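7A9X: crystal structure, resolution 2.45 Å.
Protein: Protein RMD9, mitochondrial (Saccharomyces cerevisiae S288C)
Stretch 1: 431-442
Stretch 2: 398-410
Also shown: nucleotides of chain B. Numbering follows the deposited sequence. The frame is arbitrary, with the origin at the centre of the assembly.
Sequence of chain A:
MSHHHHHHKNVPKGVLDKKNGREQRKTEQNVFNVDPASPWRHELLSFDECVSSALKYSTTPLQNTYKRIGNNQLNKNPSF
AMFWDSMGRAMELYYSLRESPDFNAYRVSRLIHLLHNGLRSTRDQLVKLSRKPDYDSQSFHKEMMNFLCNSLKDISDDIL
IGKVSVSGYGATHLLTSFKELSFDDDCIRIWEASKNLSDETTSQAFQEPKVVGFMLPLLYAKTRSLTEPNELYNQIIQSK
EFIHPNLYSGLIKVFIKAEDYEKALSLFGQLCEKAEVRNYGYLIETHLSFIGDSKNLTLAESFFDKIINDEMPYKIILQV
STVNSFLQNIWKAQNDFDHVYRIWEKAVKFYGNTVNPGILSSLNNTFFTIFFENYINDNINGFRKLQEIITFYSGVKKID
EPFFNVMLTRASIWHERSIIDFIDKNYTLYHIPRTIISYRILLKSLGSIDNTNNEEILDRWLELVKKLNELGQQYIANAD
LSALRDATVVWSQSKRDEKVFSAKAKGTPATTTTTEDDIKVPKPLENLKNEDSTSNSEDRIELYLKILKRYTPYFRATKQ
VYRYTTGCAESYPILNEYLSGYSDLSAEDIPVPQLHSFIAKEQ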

# COMPACT_ATOMS: atom_id res chain seq x y z
N HIS A 431 -20.33 -17.68 5.97
CA HIS A 431 -21.15 -16.81 5.13
C HIS A 431 -20.38 -15.55 4.73
O HIS A 431 -20.73 -14.42 5.08
CB HIS A 431 -22.46 -16.45 5.84
CG HIS A 431 -23.23 -17.65 6.30
ND1 HIS A 431 -23.26 -18.06 7.61
CD2 HIS A 431 -24.00 -18.53 5.61
CE1 HIS A 431 -24.02 -19.13 7.72
NE2 HIS A 431 -24.48 -19.44 6.52
N ILE A 432 -19.31 -15.78 3.98
CA ILE A 432 -18.39 -14.71 3.59
C ILE A 432 -18.88 -14.04 2.31
O ILE A 432 -19.17 -14.73 1.32
CB ILE A 432 -16.97 -15.25 3.39
CG1 ILE A 432 -16.55 -16.12 4.57
CG2 ILE A 432 -16.00 -14.10 3.22
CD1 ILE A 432 -16.47 -15.37 5.87
N PRO A 433 -19.00 -12.71 2.28
CA PRO A 433 -19.21 -12.02 1.01
C PRO A 433 -18.07 -12.30 0.04
O PRO A 433 -16.93 -11.90 0.30
CB PRO A 433 -19.27 -10.54 1.41
CG PRO A 433 -19.65 -10.56 2.86
CD PRO A 433 -19.02 -11.79 3.43
N ARG A 434 -18.36 -12.98 -1.06
CA ARG A 434 -17.32 -13.49 -1.93
C ARG A 434 -16.90 -12.45 -2.97
O ARG A 434 -17.73 -11.70 -3.49
CB ARG A 434 -17.79 -14.77 -2.63
CG ARG A 434 -18.20 -15.88 -1.67
CD ARG A 434 -17.03 -16.34 -0.82
NE ARG A 434 -15.94 -16.87 -1.64
CZ ARG A 434 -15.86 -18.12 -2.07
NH1 ARG A 434 -14.84 -18.51 -2.81
NH2 ARG A 434 -16.81 -18.99 -1.75
N THR A 435 -15.61 -12.41 -3.26
CA THR A 435 -15.04 -11.66 -4.37
C THR A 435 -14.36 -12.63 -5.32
O THR A 435 -14.26 -13.83 -5.05
CB THR A 435 -14.04 -10.60 -3.90
OG1 THR A 435 -12.81 -11.23 -3.53
CG2 THR A 435 -14.59 -9.83 -2.71
N ILE A 436 -13.88 -12.11 -6.45
CA ILE A 436 -13.16 -12.94 -7.41
C ILE A 436 -11.78 -13.35 -6.92
O ILE A 436 -11.17 -14.24 -7.51
CB ILE A 436 -13.03 -12.22 -8.76
CG1 ILE A 436 -12.14 -10.98 -8.63
CG2 ILE A 436 -14.40 -11.84 -9.30
CD1 ILE A 436 -11.91 -10.26 -9.95
N ILE A 437 -11.27 -12.72 -5.85
CA ILE A 437 -9.94 -13.05 -5.35
C ILE A 437 -9.89 -14.50 -4.88
O ILE A 437 -8.94 -15.24 -5.20
CB ILE A 437 -9.53 -12.09 -4.22
CG1 ILE A 437 -9.77 -10.63 -4.63
CG2 ILE A 437 -8.08 -12.32 -3.83
CD1 ILE A 437 -8.95 -10.18 -5.81
N SER A 438 -10.89 -14.94 -4.12
CA SER A 438 -10.90 -16.30 -3.60
C SER A 438 -10.89 -17.32 -4.73
O SER A 438 -10.11 -18.28 -4.71
CB SER A 438 -12.12 -16.51 -2.70
OG SER A 438 -13.32 -16.24 -3.42
N TYR A 439 -11.76 -17.13 -5.72
CA TYR A 439 -11.83 -18.07 -6.84
C TYR A 439 -10.52 -18.09 -7.62
O TYR A 439 -10.13 -19.14 -8.15
CB TYR A 439 -13.01 -17.73 -7.74
CG TYR A 439 -14.35 -17.77 -7.03
CD1 TYR A 439 -14.83 -16.65 -6.35
CD2 TYR A 439 -15.13 -18.92 -7.04
CE1 TYR A 439 -16.05 -16.68 -5.70
CE2 TYR A 439 -16.35 -18.96 -6.39
CZ TYR A 439 -16.81 -17.84 -5.72
OH TYR A 439 -18.02 -17.87 -5.07
N ARG A 440 -9.83 -16.95 -7.71
CA ARG A 440 -8.51 -16.94 -8.32
C ARG A 440 -7.52 -17.77 -7.51
O ARG A 440 -6.75 -18.56 -8.06
CB ARG A 440 -8.01 -15.51 -8.48
CG ARG A 440 -8.63 -14.75 -9.63
CD ARG A 440 -8.22 -13.29 -9.63
NE ARG A 440 -8.76 -12.57 -10.78
CZ ARG A 440 -8.69 -11.26 -10.94
NH1 ARG A 440 -8.08 -10.51 -10.03
NH2 ARG A 440 -9.21 -10.69 -12.02
N ILE A 441 -7.52 -17.59 -6.18
CA ILE A 441 -6.57 -18.30 -5.33
C ILE A 441 -6.89 -19.79 -5.29
O ILE A 441 -5.98 -20.63 -5.29
CB ILE A 441 -6.55 -17.68 -3.92
CG1 ILE A 441 -6.15 -16.21 -4.00
CG2 ILE A 441 -5.60 -18.45 -3.02
CD1 ILE A 441 -6.41 -15.45 -2.73
N LEU A 442 -8.18 -20.14 -5.25
CA LEU A 442 -8.56 -21.55 -5.24
C LEU A 442 -8.07 -22.26 -6.49
O LEU A 442 -7.64 -23.42 -6.43
CB LEU A 442 -10.08 -21.67 -5.11
CG LEU A 442 -10.66 -21.43 -3.71
CD1 LEU A 442 -12.16 -21.24 -3.78
CD2 LEU A 442 -10.31 -22.59 -2.79
P U B 10 -1.13 -7.34 -1.21
OP1 U B 10 0.26 -7.85 -1.36
OP2 U B 10 -1.76 -6.60 -2.33
O5' U B 10 -2.06 -8.59 -0.84
C5' U B 10 -1.61 -9.62 0.02
C4' U B 10 -2.61 -10.75 0.08
O4' U B 10 -3.89 -10.23 0.50
C3' U B 10 -2.89 -11.44 -1.25
O3' U B 10 -1.96 -12.47 -1.53
C2' U B 10 -4.32 -11.94 -1.10
O2' U B 10 -4.34 -13.20 -0.44
C1' U B 10 -4.94 -10.89 -0.17
N1 U B 10 -5.74 -9.88 -0.90
C2 U B 10 -7.11 -10.06 -0.94
O2 U B 10 -7.67 -11.01 -0.42
N3 U B 10 -7.80 -9.09 -1.62
C4 U B 10 -7.27 -7.98 -2.24
O4 U B 10 -8.03 -7.19 -2.81
C5 U B 10 -5.85 -7.86 -2.15
C6 U B 10 -5.15 -8.79 -1.50
P U B 11 -0.97 -12.37 -2.79
OP1 U B 11 0.09 -13.40 -2.63
OP2 U B 11 -0.57 -10.94 -2.94
O5' U B 11 -1.88 -12.76 -4.03
C5' U B 11 -2.37 -14.08 -4.19
C4' U B 11 -3.34 -14.18 -5.34
O4' U B 11 -4.55 -13.44 -5.03
C3' U B 11 -2.88 -13.57 -6.65
O3' U B 11 -2.00 -14.42 -7.38
C2' U B 11 -4.19 -13.29 -7.37
O2' U B 11 -4.73 -14.49 -7.91
C1' U B 11 -5.08 -12.86 -6.20
N1 U B 11 -5.08 -11.39 -6.03
C2 U B 11 -5.82 -10.63 -6.91
O2 U B 11 -6.47 -11.11 -7.82
N3 U B 11 -5.78 -9.27 -6.68
C4 U B 11 -5.08 -8.62 -5.68
O4 U B 11 -5.13 -7.40 -5.61
C5 U B 11 -4.34 -9.48 -4.81
C6 U B 11 -4.36 -10.80 -5.01
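Stretch 2 (398-410) KIDEPFFNVMLTR

The carboxylate of Glu-401, at the start of helix 401-410, anchors the contact at the point where the loop of stretch 1 enters its helix. Its OE1 accepts a very short hydrogen bond from Thr-435 OG1 (2.4 Å), while OE2 accepts one from Thr-435 N at 2.8 Å. Arg-434 NE adds a salt bridge to Glu-401 OE2 whose hydrogen bond is weak (3.5 Å), and Ser-438 OG lies 2.7 Å from the same OE2. Within stretch 2, Asn-405 ND2 donates to Glu-401 OE1 (2.9 Å), steadying the carboxylate from one turn further on; the same ND2 donates to O2 of U10 (3.1 Å), linking this polar cluster to the RNA.

From here helix 401-410 runs nearly parallel to the helix of stretch 1, at 15° and with a closest axial approach of 9.8 Å. The register pairs Ser-438 with Asn-405 (CA to CA 5.8 Å) and Ile-441 with Thr-409 (6.4 Å). Toward the C-terminal ends of the two stretches the contact turns largely apolar: Leu-408 CD2 packs on Ile-441 CG2 (3.7 Å) and Leu-442 CD2 (3.6 Å). Ile-441 CD1 approaches Asn-405 CB at 3.6 Å. Before the helices, the extended residue Ile-399 receives Ile-432, whose CD1 lies 3.7 Å from Ile-399 CB. Ile-432 CG2 also reaches Glu-401 CB (3.6 Å), at the start of the helix.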

# COMPACT_ATOMS: atom_id res chain seq x y z
N LYS A 398 -17.28 -10.56 12.26
CA LYS A 398 -17.58 -11.44 11.14
C LYS A 398 -16.36 -11.55 10.24
O LYS A 398 -15.69 -10.55 9.97
CB LYS A 398 -18.79 -10.93 10.36
CG LYS A 398 -20.13 -11.13 11.06
CD LYS A 398 -21.28 -10.67 10.18
CE LYS A 398 -22.62 -10.89 10.87
NZ LYS A 398 -23.77 -10.49 10.00
N ILE A 399 -16.07 -12.76 9.78
CA ILE A 399 -14.86 -12.98 9.00
C ILE A 399 -15.01 -12.34 7.63
O ILE A 399 -16.04 -12.49 6.96
CB ILE A 399 -14.56 -14.48 8.89
CG1 ILE A 399 -14.34 -15.08 10.28
CG2 ILE A 399 -13.32 -14.71 8.03
CD1 ILE A 399 -13.95 -16.54 10.27
N ASP A 400 -13.99 -11.61 7.22
CA ASP A 400 -13.91 -11.04 5.88
C ASP A 400 -13.18 -12.01 4.95
O ASP A 400 -12.44 -12.89 5.39
CB ASP A 400 -13.19 -9.70 5.91
CG ASP A 400 -11.97 -9.72 6.81
OD1 ASP A 400 -12.14 -9.86 8.04
OD2 ASP A 400 -10.84 -9.63 6.29
N GLU A 401 -13.39 -11.82 3.66
CA GLU A 401 -12.80 -12.73 2.68
C GLU A 401 -11.27 -12.66 2.64
O GLU A 401 -10.63 -13.71 2.53
CB GLU A 401 -13.36 -12.48 1.29
CG GLU A 401 -13.25 -13.69 0.39
CD GLU A 401 -13.26 -13.34 -1.08
OE1 GLU A 401 -12.60 -12.34 -1.46
OE2 GLU A 401 -13.91 -14.07 -1.86
N PRO A 402 -10.65 -11.47 2.70
CA PRO A 402 -9.18 -11.44 2.68
C PRO A 402 -8.53 -12.23 3.81
O PRO A 402 -7.42 -12.74 3.63
CB PRO A 402 -8.86 -9.94 2.79
CG PRO A 402 -10.03 -9.28 2.16
CD PRO A 402 -11.21 -10.11 2.60
N PHE A 403 -9.21 -12.36 4.96
CA PHE A 403 -8.68 -13.17 6.05
C PHE A 403 -8.37 -14.59 5.58
O PHE A 403 -7.28 -15.11 5.80
CB PHE A 403 -9.66 -13.19 7.22
CG PHE A 403 -9.26 -14.11 8.34
CD1 PHE A 403 -8.31 -13.71 9.27
CD2 PHE A 403 -9.85 -15.36 8.48
CE1 PHE A 403 -7.94 -14.55 10.31
CE2 PHE A 403 -9.49 -16.20 9.52
CZ PHE A 403 -8.53 -15.80 10.43
N PHE A 404 -9.34 -15.23 4.91
CA PHE A 404 -9.12 -16.58 4.39
C PHE A 404 -8.33 -16.58 3.09
O PHE A 404 -7.66 -17.57 2.79
CB PHE A 404 -10.46 -17.29 4.20
CG PHE A 404 -11.00 -17.93 5.45
CD1 PHE A 404 -10.28 -18.93 6.09
CD2 PHE A 404 -12.21 -17.53 5.99
CE1 PHE A 404 -10.77 -19.53 7.25
CE2 PHE A 404 -12.71 -18.12 7.14
CZ PHE A 404 -11.99 -19.12 7.77
N ASN A 405 -8.39 -15.49 2.31
CA ASN A 405 -7.60 -15.43 1.08
C ASN A 405 -6.10 -15.43 1.38
O ASN A 405 -5.34 -16.17 0.74
CB ASN A 405 -7.98 -14.18 0.27
CG ASN A 405 -9.40 -14.24 -0.26
OD1 ASN A 405 -10.00 -15.32 -0.36
ND2 ASN A 405 -9.95 -13.08 -0.62
N VAL A 406 -5.67 -14.61 2.34
CA VAL A 406 -4.26 -14.60 2.73
C VAL A 406 -3.85 -15.96 3.29
O VAL A 406 -2.80 -16.50 2.94
CB VAL A 406 -3.99 -13.48 3.75
CG1 VAL A 406 -2.56 -13.54 4.24
CG2 VAL A 406 -4.30 -12.12 3.14
N MET A 407 -4.68 -16.52 4.17
CA MET A 407 -4.39 -17.83 4.75
C MET A 407 -4.20 -18.89 3.67
O MET A 407 -3.23 -19.64 3.69
CB MET A 407 -5.51 -18.23 5.71
CG MET A 407 -5.22 -19.48 6.53
SD MET A 407 -6.67 -20.06 7.43
CE MET A 407 -7.13 -18.59 8.34
N LEU A 408 -5.13 -18.94 2.71
CA LEU A 408 -5.05 -19.95 1.65
C LEU A 408 -3.84 -19.72 0.75
O LEU A 408 -3.17 -20.68 0.36
CB LEU A 408 -6.34 -19.93 0.82
CG LEU A 408 -6.40 -20.92 -0.35
CD1 LEU A 408 -6.22 -22.35 0.15
CD2 LEU A 408 -7.71 -20.77 -1.09
N THR A 409 -3.55 -18.46 0.42
CA THR A 409 -2.40 -18.17 -0.44
C THR A 409 -1.11 -18.67 0.19
O THR A 409 -0.35 -19.43 -0.42
CB THR A 409 -2.31 -16.66 -0.69
OG1 THR A 409 -3.53 -16.18 -1.26
CG2 THR A 409 -1.15 -16.35 -1.63
N ARG A 410 -0.85 -18.26 1.43
CA ARG A 410 0.39 -18.64 2.11
C ARG A 410 0.43 -20.12 2.47
O ARG A 410 1.52 -20.66 2.67
CB ARG A 410 0.56 -17.79 3.37
CG ARG A 410 0.52 -16.29 3.12
CD ARG A 410 1.74 -15.82 2.32
NE ARG A 410 1.73 -14.38 2.10
CZ ARG A 410 1.45 -13.80 0.93
NH1 ARG A 410 1.46 -12.48 0.82
NH2 ARG A 410 1.18 -14.55 -0.13